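Local coordinates for protein aldehyde dehydrogenase (Trypanosoma brucei, PDB 5MYP) that probably oxidises aldehydes to carboxylic acids with NAD+ as cofactor, as a glycosomal member of the aldehyde dehydrogenase family, at residues R246-I260 / V417-D429. Numbering follows the deposited sequence.
Sequences RIMWGKIINAGQTCI and VVVNDVVVHAGAD
R246 reaches from helix 240-252 to the backbone of N420: NH1 donates to N420 O at 2.7 Å, with an N-H...O angle of 154° and the oxygen only 8° out of the guanidinium plane. An extended chain from CG to NE carries the group there. D421 uses a different surface of the same guanidinium. The two planes are nearly parallel, and D421 OD2 lies over one face, 3.8 Å from R246 NE, so this long salt bridge is one of charge alone, with no N-H aimed at the oxygen.

Beyond this polar end the contact turns apolar. W249 presents the CZ3 corner of its ring to the chain, with V422 O at the ring edge; V423 CB and V424 CG1 both approach the ring obliquely, V423 CB at 3.8 Å from W249 CZ3. V422 CG2 packs over G250 CA at 3.8 Å, where the missing side chain lets the loop come near the helix. V423 CG1, anti to the backbone N (chi1 -179°), meets the CD1 tips of both I253 and I260, while V423 CG2 sits 3.5 Å from I260 O. I260 CD1 continues to A426 CB at 3.6 Å and to H425 CE1.

In the second shell, D421 OD1 accepts from V422 N at 2.8 Å through its anti lone pair, which ties the carboxylate to the backbone of the next residue. R473 and R462 of the second subunit share in holding it through further salt bridges, and G463 O of that subunit takes a bond from R246 NH1. Y396 OH is hydrogen-bonded to I260 O.

The 420-426 loop thus has a charged end at the subunit interface and an apolar end packed on I260, the residue after the predicted catalytic C259.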
ATOM      1  N   ARG A 246      27.524   2.788  20.468  1.00 16.78           N
ATOM      2  CA  ARG A 246      26.331   2.940  19.631  1.00 16.57           C
ATOM      3  C   ARG A 246      25.330   1.800  19.854  1.00 16.13           C
ATOM      4  O   ARG A 246      24.136   2.056  20.026  1.00 15.47           O
ATOM      5  CB  ARG A 246      26.716   3.077  18.157  1.00 16.70           C
ATOM      6  CG  ARG A 246      27.383   4.415  17.881  1.00 16.95           C
ATOM      7  CD  ARG A 246      27.973   4.539  16.489  1.00 17.15           C
ATOM      8  NE  ARG A 246      28.628   5.841  16.332  1.00 17.32           N
ATOM      9  CZ  ARG A 246      29.137   6.325  15.198  1.00 17.62           C
ATOM     10  NH1 ARG A 246      29.082   5.631  14.063  1.00 17.45           N
ATOM     11  NH2 ARG A 246      29.713   7.527  15.200  1.00 18.03           N
ATOM     12  N   ILE A 247      25.827   0.562  19.885  1.00 15.71           N
ATOM     13  CA  ILE A 247      24.976  -0.611  20.140  1.00 15.84           C
ATOM     14  C   ILE A 247      24.337  -0.519  21.529  1.00 15.98           C
ATOM     15  O   ILE A 247      23.127  -0.700  21.668  1.00 16.03           O
ATOM     16  CB  ILE A 247      25.758  -1.945  20.001  1.00 15.61           C
ATOM     17  CG1 ILE A 247      26.177  -2.166  18.544  1.00 15.54           C
ATOM     18  CG2 ILE A 247      24.919  -3.135  20.479  1.00 15.74           C
ATOM     19  CD1 ILE A 247      27.241  -3.228  18.341  1.00 15.64           C
ATOM     20  N   MET A 248      25.153  -0.227  22.543  1.00 16.22           N
ATOM     21  CA  MET A 248      24.682  -0.175  23.927  1.00 16.42           C
ATOM     22  C   MET A 248      23.683   0.962  24.146  1.00 16.32           C
ATOM     23  O   MET A 248      22.699   0.783  24.863  1.00 15.84           O
ATOM     24  CB  MET A 248      25.868  -0.063  24.899  1.00 16.61           C
ATOM     25  CG  MET A 248      25.523  -0.122  26.381  1.00 16.91           C
ATOM     26  SD  MET A 248      24.483  -1.510  26.902  1.00 17.24           S
ATOM     27  CE  MET A 248      25.483  -2.900  26.385  1.00 17.16           C
ATOM     28  N   TRP A 249      23.924   2.117  23.523  1.00 16.60           N
ATOM     29  CA  TRP A 249      22.963   3.229  23.575  1.00 16.82           C
ATOM     30  C   TRP A 249      21.595   2.807  23.025  1.00 16.54           C
ATOM     31  O   TRP A 249      20.571   3.036  23.665  1.00 16.27           O
ATOM     32  CB  TRP A 249      23.474   4.462  22.810  1.00 17.15           C
ATOM     33  CG  TRP A 249      22.386   5.474  22.583  1.00 17.38           C
ATOM     34  CD1 TRP A 249      21.861   6.333  23.503  1.00 17.65           C
ATOM     35  CD2 TRP A 249      21.659   5.690  21.371  1.00 17.63           C
ATOM     36  NE1 TRP A 249      20.861   7.085  22.935  1.00 17.73           N
ATOM     37  CE2 TRP A 249      20.714   6.709  21.626  1.00 17.69           C
ATOM     38  CE3 TRP A 249      21.712   5.122  20.093  1.00 17.68           C
ATOM     39  CZ2 TRP A 249      19.836   7.178  20.646  1.00 17.68           C
ATOM     40  CZ3 TRP A 249      20.835   5.588  19.119  1.00 17.72           C
ATOM     41  CH2 TRP A 249      19.913   6.608  19.401  1.00 17.62           C
ATOM     42  N   GLY A 250      21.596   2.191  21.843  1.00 16.36           N
ATOM     43  CA  GLY A 250      20.363   1.697  21.212  1.00 16.24           C
ATOM     44  C   GLY A 250      19.585   0.702  22.058  1.00 16.01           C
ATOM     45  O   GLY A 250      18.359   0.626  21.959  1.00 15.96           O
ATOM     46  N   LYS A 251      20.300  -0.061  22.880  1.00 15.93           N
ATOM     47  CA  LYS A 251      19.695  -1.022  23.803  1.00 16.05           C
ATOM     48  C   LYS A 251      19.215  -0.375  25.103  1.00 16.15           C
ATOM     49  O   LYS A 251      18.179  -0.765  25.638  1.00 16.27           O
ATOM     50  CB  LYS A 251      20.706  -2.135  24.116  1.00 16.02           C
ATOM     51  CG  LYS A 251      20.110  -3.398  24.717  1.00 16.10           C
ATOM     52  CD  LYS A 251      19.088  -4.024  23.785  1.00 16.15           C
ATOM     53  CE  LYS A 251      18.958  -5.520  23.996  1.00 16.20           C
ATOM     54  NZ  LYS A 251      17.940  -6.103  23.082  1.00 16.23           N
ATOM     55  N   ILE A 252      19.966   0.602  25.611  1.00 16.23           N
ATOM     56  CA  ILE A 252      19.653   1.253  26.893  1.00 16.43           C
ATOM     57  C   ILE A 252      18.409   2.152  26.818  1.00 16.27           C
ATOM     58  O   ILE A 252      17.639   2.215  27.780  1.00 15.86           O
ATOM     59  CB  ILE A 252      20.890   2.016  27.456  1.00 16.73           C
ATOM     60  CG1 ILE A 252      21.884   1.006  28.044  1.00 16.93           C
ATOM     61  CG2 ILE A 252      20.500   3.041  28.526  1.00 17.07           C
ATOM     62  CD1 ILE A 252      23.223   1.595  28.443  1.00 17.07           C
ATOM     63  N   ILE A 253      18.222   2.850  25.699  1.00 16.34           N
ATOM     64  CA  ILE A 253      17.050   3.724  25.544  1.00 16.56           C
ATOM     65  C   ILE A 253      15.750   2.928  25.712  1.00 16.35           C
ATOM     66  O   ILE A 253      15.594   1.843  25.136  1.00 15.81           O
ATOM     67  CB  ILE A 253      17.049   4.532  24.217  1.00 17.05           C
ATOM     68  CG1 ILE A 253      17.041   3.623  22.976  1.00 17.31           C
ATOM     69  CG2 ILE A 253      18.230   5.499  24.184  1.00 17.07           C
ATOM     70  CD1 ILE A 253      17.010   4.382  21.669  1.00 17.60           C
ATOM     71  N   ASN A 254      14.863   3.449  26.560  1.00 16.04           N
ATOM     72  CA  ASN A 254      13.592   2.805  26.902  1.00 16.19           C
ATOM     73  C   ASN A 254      13.723   1.362  27.439  1.00 16.03           C
ATOM     74  O   ASN A 254      12.789   0.559  27.320  1.00 15.90           O
ATOM     75  CB  ASN A 254      12.646   2.872  25.689  1.00 16.22           C
ATOM     76  CG  ASN A 254      11.187   3.006  26.081  1.00 16.45           C
ATOM     77  OD1 ASN A 254      10.848   3.667  27.064  1.00 16.63           O
ATOM     78  ND2 ASN A 254      10.314   2.397  25.299  1.00 16.53           N
ATOM     79  N   ALA A 255      14.870   1.053  28.052  1.00 16.10           N
ATOM     80  CA  ALA A 255      15.185  -0.296  28.544  1.00 16.13           C
ATOM     81  C   ALA A 255      14.980  -1.388  27.479  1.00 16.06           C
ATOM     82  O   ALA A 255      14.407  -2.443  27.757  1.00 15.98           O
ATOM     83  CB  ALA A 255      14.379  -0.591  29.800  1.00 16.06           C
ATOM     84  N   GLY A 256      15.436  -1.106  26.259  1.00 16.03           N
ATOM     85  CA  GLY A 256      15.359  -2.053  25.140  1.00 16.30           C
ATOM     86  C   GLY A 256      14.031  -2.139  24.405  1.00 16.19           C
ATOM     87  O   GLY A 256      13.934  -2.842  23.399  1.00 16.28           O
ATOM     88  N   GLN A 257      13.023  -1.406  24.877  1.00 16.36           N
ATOM     89  CA  GLN A 257      11.648  -1.539  24.392  1.00 16.40           C
ATOM     90  C   GLN A 257      11.416  -0.579  23.229  1.00 16.34           C
ATOM     91  O   GLN A 257      10.676   0.401  23.336  1.00 16.63           O
ATOM     92  CB  GLN A 257      10.658  -1.310  25.544  1.00 16.44           C
ATOM     93  CG  GLN A 257      10.777  -2.372  26.635  1.00 16.46           C
ATOM     94  CD  GLN A 257      10.154  -1.976  27.958  1.00 16.49           C
ATOM     95  OE1 GLN A 257       9.267  -2.660  28.463  1.00 16.25           O
ATOM     96  NE2 GLN A 257      10.626  -0.879  28.533  1.00 16.56           N
ATOM     97  N   THR A 258      12.078  -0.891  22.120  1.00 16.26           N
ATOM     98  CA  THR A 258      12.030  -0.111  20.888  1.00 16.64           C
ATOM     99  C   THR A 258      11.962  -1.110  19.732  1.00 16.65           C
ATOM    100  O   THR A 258      12.702  -2.102  19.727  1.00 15.95           O
ATOM    101  CB  THR A 258      13.290   0.775  20.734  1.00 16.72           C
ATOM    102  OG1 THR A 258      13.529   1.501  21.950  1.00 17.09           O
ATOM    103  CG2 THR A 258      13.156   1.761  19.579  1.00 16.91           C
ATOM    104  N   CYS A 259      11.089  -0.837  18.762  0.50 16.91           N
ATOM    105  CA  CYS A 259      10.900  -1.711  17.596  0.50 17.21           C
ATOM    106  C   CYS A 259      12.127  -1.831  16.693  0.50 16.72           C
ATOM    107  O   CYS A 259      12.226  -2.780  15.911  0.50 16.86           O
ATOM    108  CB  CYS A 259       9.706  -1.233  16.777  0.50 17.68           C
ATOM    109  SG  CYS A 259       8.127  -1.653  17.546  0.50 19.16           S
ATOM    110  N   ILE A 260      13.048  -0.873  16.809  1.00 16.12           N
ATOM    111  CA  ILE A 260      14.312  -0.861  16.058  1.00 15.75           C
ATOM    112  C   ILE A 260      15.533  -0.973  16.991  1.00 15.43           C
ATOM    113  O   ILE A 260      16.656  -0.651  16.602  1.00 15.21           O
ATOM    114  CB  ILE A 260      14.407   0.400  15.154  1.00 15.54           C
ATOM    115  CG1 ILE A 260      14.205   1.698  15.956  1.00 15.52           C
ATOM    116  CG2 ILE A 260      13.384   0.315  14.022  1.00 15.60           C
ATOM    117  CD1 ILE A 260      14.438   2.962  15.162  1.00 15.50           C
ATOM    118  N   VAL A 417      18.348  -0.461   6.529  1.00 12.52           N
ATOM    119  CA  VAL A 417      19.724  -0.810   6.876  1.00 12.83           C
ATOM    120  C   VAL A 417      20.442   0.457   7.330  1.00 13.12           C
ATOM    121  O   VAL A 417      20.355   1.490   6.659  1.00 12.89           O
ATOM    122  CB  VAL A 417      20.489  -1.423   5.683  1.00 12.80           C
ATOM    123  CG1 VAL A 417      21.945  -1.723   6.049  1.00 12.84           C
ATOM    124  CG2 VAL A 417      19.784  -2.677   5.196  1.00 12.80           C
ATOM    125  N   VAL A 418      21.128   0.376   8.471  1.00 13.29           N
ATOM    126  CA  VAL A 418      22.067   1.413   8.888  1.00 13.62           C
ATOM    127  C   VAL A 418      23.450   0.780   8.988  1.00 14.12           C
ATOM    128  O   VAL A 418      23.599  -0.288   9.590  1.00 13.97           O
ATOM    129  CB  VAL A 418      21.694   2.072  10.236  1.00 13.63           C
ATOM    130  CG1 VAL A 418      22.576   3.292  10.496  1.00 13.78           C
ATOM    131  CG2 VAL A 418      20.227   2.471  10.256  1.00 13.54           C
ATOM    132  N   VAL A 419      24.449   1.425   8.385  1.00 14.22           N
ATOM    133  CA  VAL A 419      25.837   0.972   8.482  1.00 14.68           C
ATOM    134  C   VAL A 419      26.561   1.818   9.533  1.00 14.98           C
ATOM    135  O   VAL A 419      26.542   3.055   9.470  1.00 15.08           O
ATOM    136  CB  VAL A 419      26.571   1.029   7.122  1.00 14.95           C
ATOM    137  CG1 VAL A 419      28.026   0.579   7.260  1.00 15.12           C
ATOM    138  CG2 VAL A 419      25.840   0.177   6.090  1.00 15.09           C
ATOM    139  N   ASN A 420      27.168   1.130  10.502  1.00 15.08           N
ATOM    140  CA  ASN A 420      27.964   1.729  11.588  1.00 15.38           C
ATOM    141  C   ASN A 420      27.181   2.556  12.609  1.00 15.69           C
ATOM    142  O   ASN A 420      27.750   3.400  13.294  1.00 16.05           O
ATOM    143  CB  ASN A 420      29.168   2.520  11.036  1.00 15.30           C
ATOM    144  CG  ASN A 420      30.124   1.650  10.247  1.00 15.26           C
ATOM    145  OD1 ASN A 420      30.326   0.482  10.571  1.00 15.65           O
ATOM    146  ND2 ASN A 420      30.730   2.215   9.215  1.00 15.19           N
ATOM    147  N   ASP A 421      25.884   2.290  12.743  1.00 15.97           N
ATOM    148  CA  ASP A 421      25.086   2.878  13.820  1.00 16.13           C
ATOM    149  C   ASP A 421      23.785   2.098  13.988  1.00 16.08           C
ATOM    150  O   ASP A 421      23.504   1.178  13.216  1.00 16.03           O
ATOM    151  CB  ASP A 421      24.791   4.367  13.537  1.00 16.25           C
ATOM    152  CG  ASP A 421      24.834   5.232  14.796  1.00 16.37           C
ATOM    153  OD1 ASP A 421      24.416   4.764  15.879  1.00 16.45           O
ATOM    154  OD2 ASP A 421      25.284   6.393  14.706  1.00 16.37           O
ATOM    155  N   VAL A 422      23.015   2.463  15.008  1.00 16.35           N
ATOM    156  CA  VAL A 422      21.700   1.870  15.272  1.00 16.54           C
ATOM    157  C   VAL A 422      20.683   2.977  15.564  1.00 16.65           C
ATOM    158  O   VAL A 422      21.063   4.056  16.022  1.00 16.73           O
ATOM    159  CB  VAL A 422      21.747   0.858  16.446  1.00 16.53           C
ATOM    160  CG1 VAL A 422      22.782  -0.233  16.181  1.00 16.62           C
ATOM    161  CG2 VAL A 422      22.040   1.545  17.779  1.00 16.68           C
ATOM    162  N   VAL A 423      19.411   2.731  15.241  1.00 16.54           N
ATOM    163  CA  VAL A 423      18.260   3.555  15.677  1.00 16.86           C
ATOM    164  C   VAL A 423      18.132   4.939  15.004  1.00 17.04           C
ATOM    165  O   VAL A 423      17.021   5.352  14.669  1.00 16.72           O
ATOM    166  CB  VAL A 423      18.189   3.674  17.229  1.00 16.89           C
ATOM    167  CG1 VAL A 423      16.993   4.506  17.678  1.00 16.91           C
ATOM    168  CG2 VAL A 423      18.127   2.288  17.861  1.00 16.90           C
ATOM    169  N   VAL A 424      19.253   5.628  14.787  1.00 17.53           N
ATOM    170  CA  VAL A 424      19.255   7.047  14.360  1.00 17.84           C
ATOM    171  C   VAL A 424      18.567   7.349  13.019  1.00 17.84           C
ATOM    172  O   VAL A 424      18.136   8.487  12.786  1.00 18.02           O
ATOM    173  CB  VAL A 424      20.686   7.651  14.336  1.00 18.03           C
ATOM    174  CG1 VAL A 424      21.269   7.696  15.745  1.00 18.11           C
ATOM    175  CG2 VAL A 424      21.614   6.910  13.369  1.00 18.01           C
ATOM    176  N   HIS A 425      18.477   6.345  12.146  1.00 17.66           N
ATOM    177  CA  HIS A 425      17.757   6.478  10.867  1.00 17.63           C
ATOM    178  C   HIS A 425      16.280   6.858  11.009  1.00 18.16           C
ATOM    179  O   HIS A 425      15.723   7.461  10.098  1.00 18.06           O
ATOM    180  CB  HIS A 425      17.880   5.192  10.029  1.00 17.21           C
ATOM    181  CG  HIS A 425      17.114   4.026  10.580  1.00 16.69           C
ATOM    182  ND1 HIS A 425      17.437   3.421  11.774  1.00 16.62           N
ATOM    183  CD2 HIS A 425      16.050   3.346  10.090  1.00 16.27           C
ATOM    184  CE1 HIS A 425      16.599   2.424  12.001  1.00 16.39           C
ATOM    185  NE2 HIS A 425      15.744   2.362  10.996  1.00 16.03           N
ATOM    186  N   ALA A 426      15.655   6.499  12.134  1.00 18.91           N
ATOM    187  CA  ALA A 426      14.252   6.855  12.403  1.00 19.43           C
ATOM    188  C   ALA A 426      13.994   8.369  12.421  1.00 20.26           C
ATOM    189  O   ALA A 426      12.913   8.812  12.031  1.00 20.68           O
ATOM    190  CB  ALA A 426      13.790   6.229  13.709  1.00 19.48           C
ATOM    191  N   GLY A 427      14.980   9.144  12.869  1.00 20.80           N
ATOM    192  CA  GLY A 427      14.902  10.607  12.863  1.00 21.39           C
ATOM    193  C   GLY A 427      15.422  11.291  11.608  1.00 21.83           C
ATOM    194  O   GLY A 427      15.457  12.523  11.556  1.00 22.28           O
ATOM    195  N   ALA A 428      15.814  10.512  10.594  1.00 21.94           N
ATOM    196  CA  ALA A 428      16.416  11.057   9.376  1.00 22.31           C
ATOM    197  C   ALA A 428      15.364  11.695   8.469  1.00 22.68           C
ATOM    198  O   ALA A 428      14.463  11.008   7.984  1.00 22.31           O
ATOM    199  CB  ALA A 428      17.161   9.960   8.633  1.00 22.48           C
ATOM    200  N   ASP A 429      15.489  13.003   8.244  1.00 23.01           N
ATOM    201  CA  ASP A 429      14.551  13.748   7.401  1.00 22.97           C
ATOM    202  C   ASP A 429      14.877  13.490   5.926  1.00 21.58           C
ATOM    203  O   ASP A 429      15.880  13.992   5.407  1.00 20.93           O
ATOM    204  CB  ASP A 429      14.610  15.249   7.726  1.00 24.61           C
ATOM    205  CG  ASP A 429      13.484  16.044   7.069  1.00 26.24           C
ATOM    206  OD1 ASP A 429      13.035  15.676   5.962  1.00 27.13           O
ATOM    207  OD2 ASP A 429      13.038  17.054   7.667  1.00 28.30           O
TER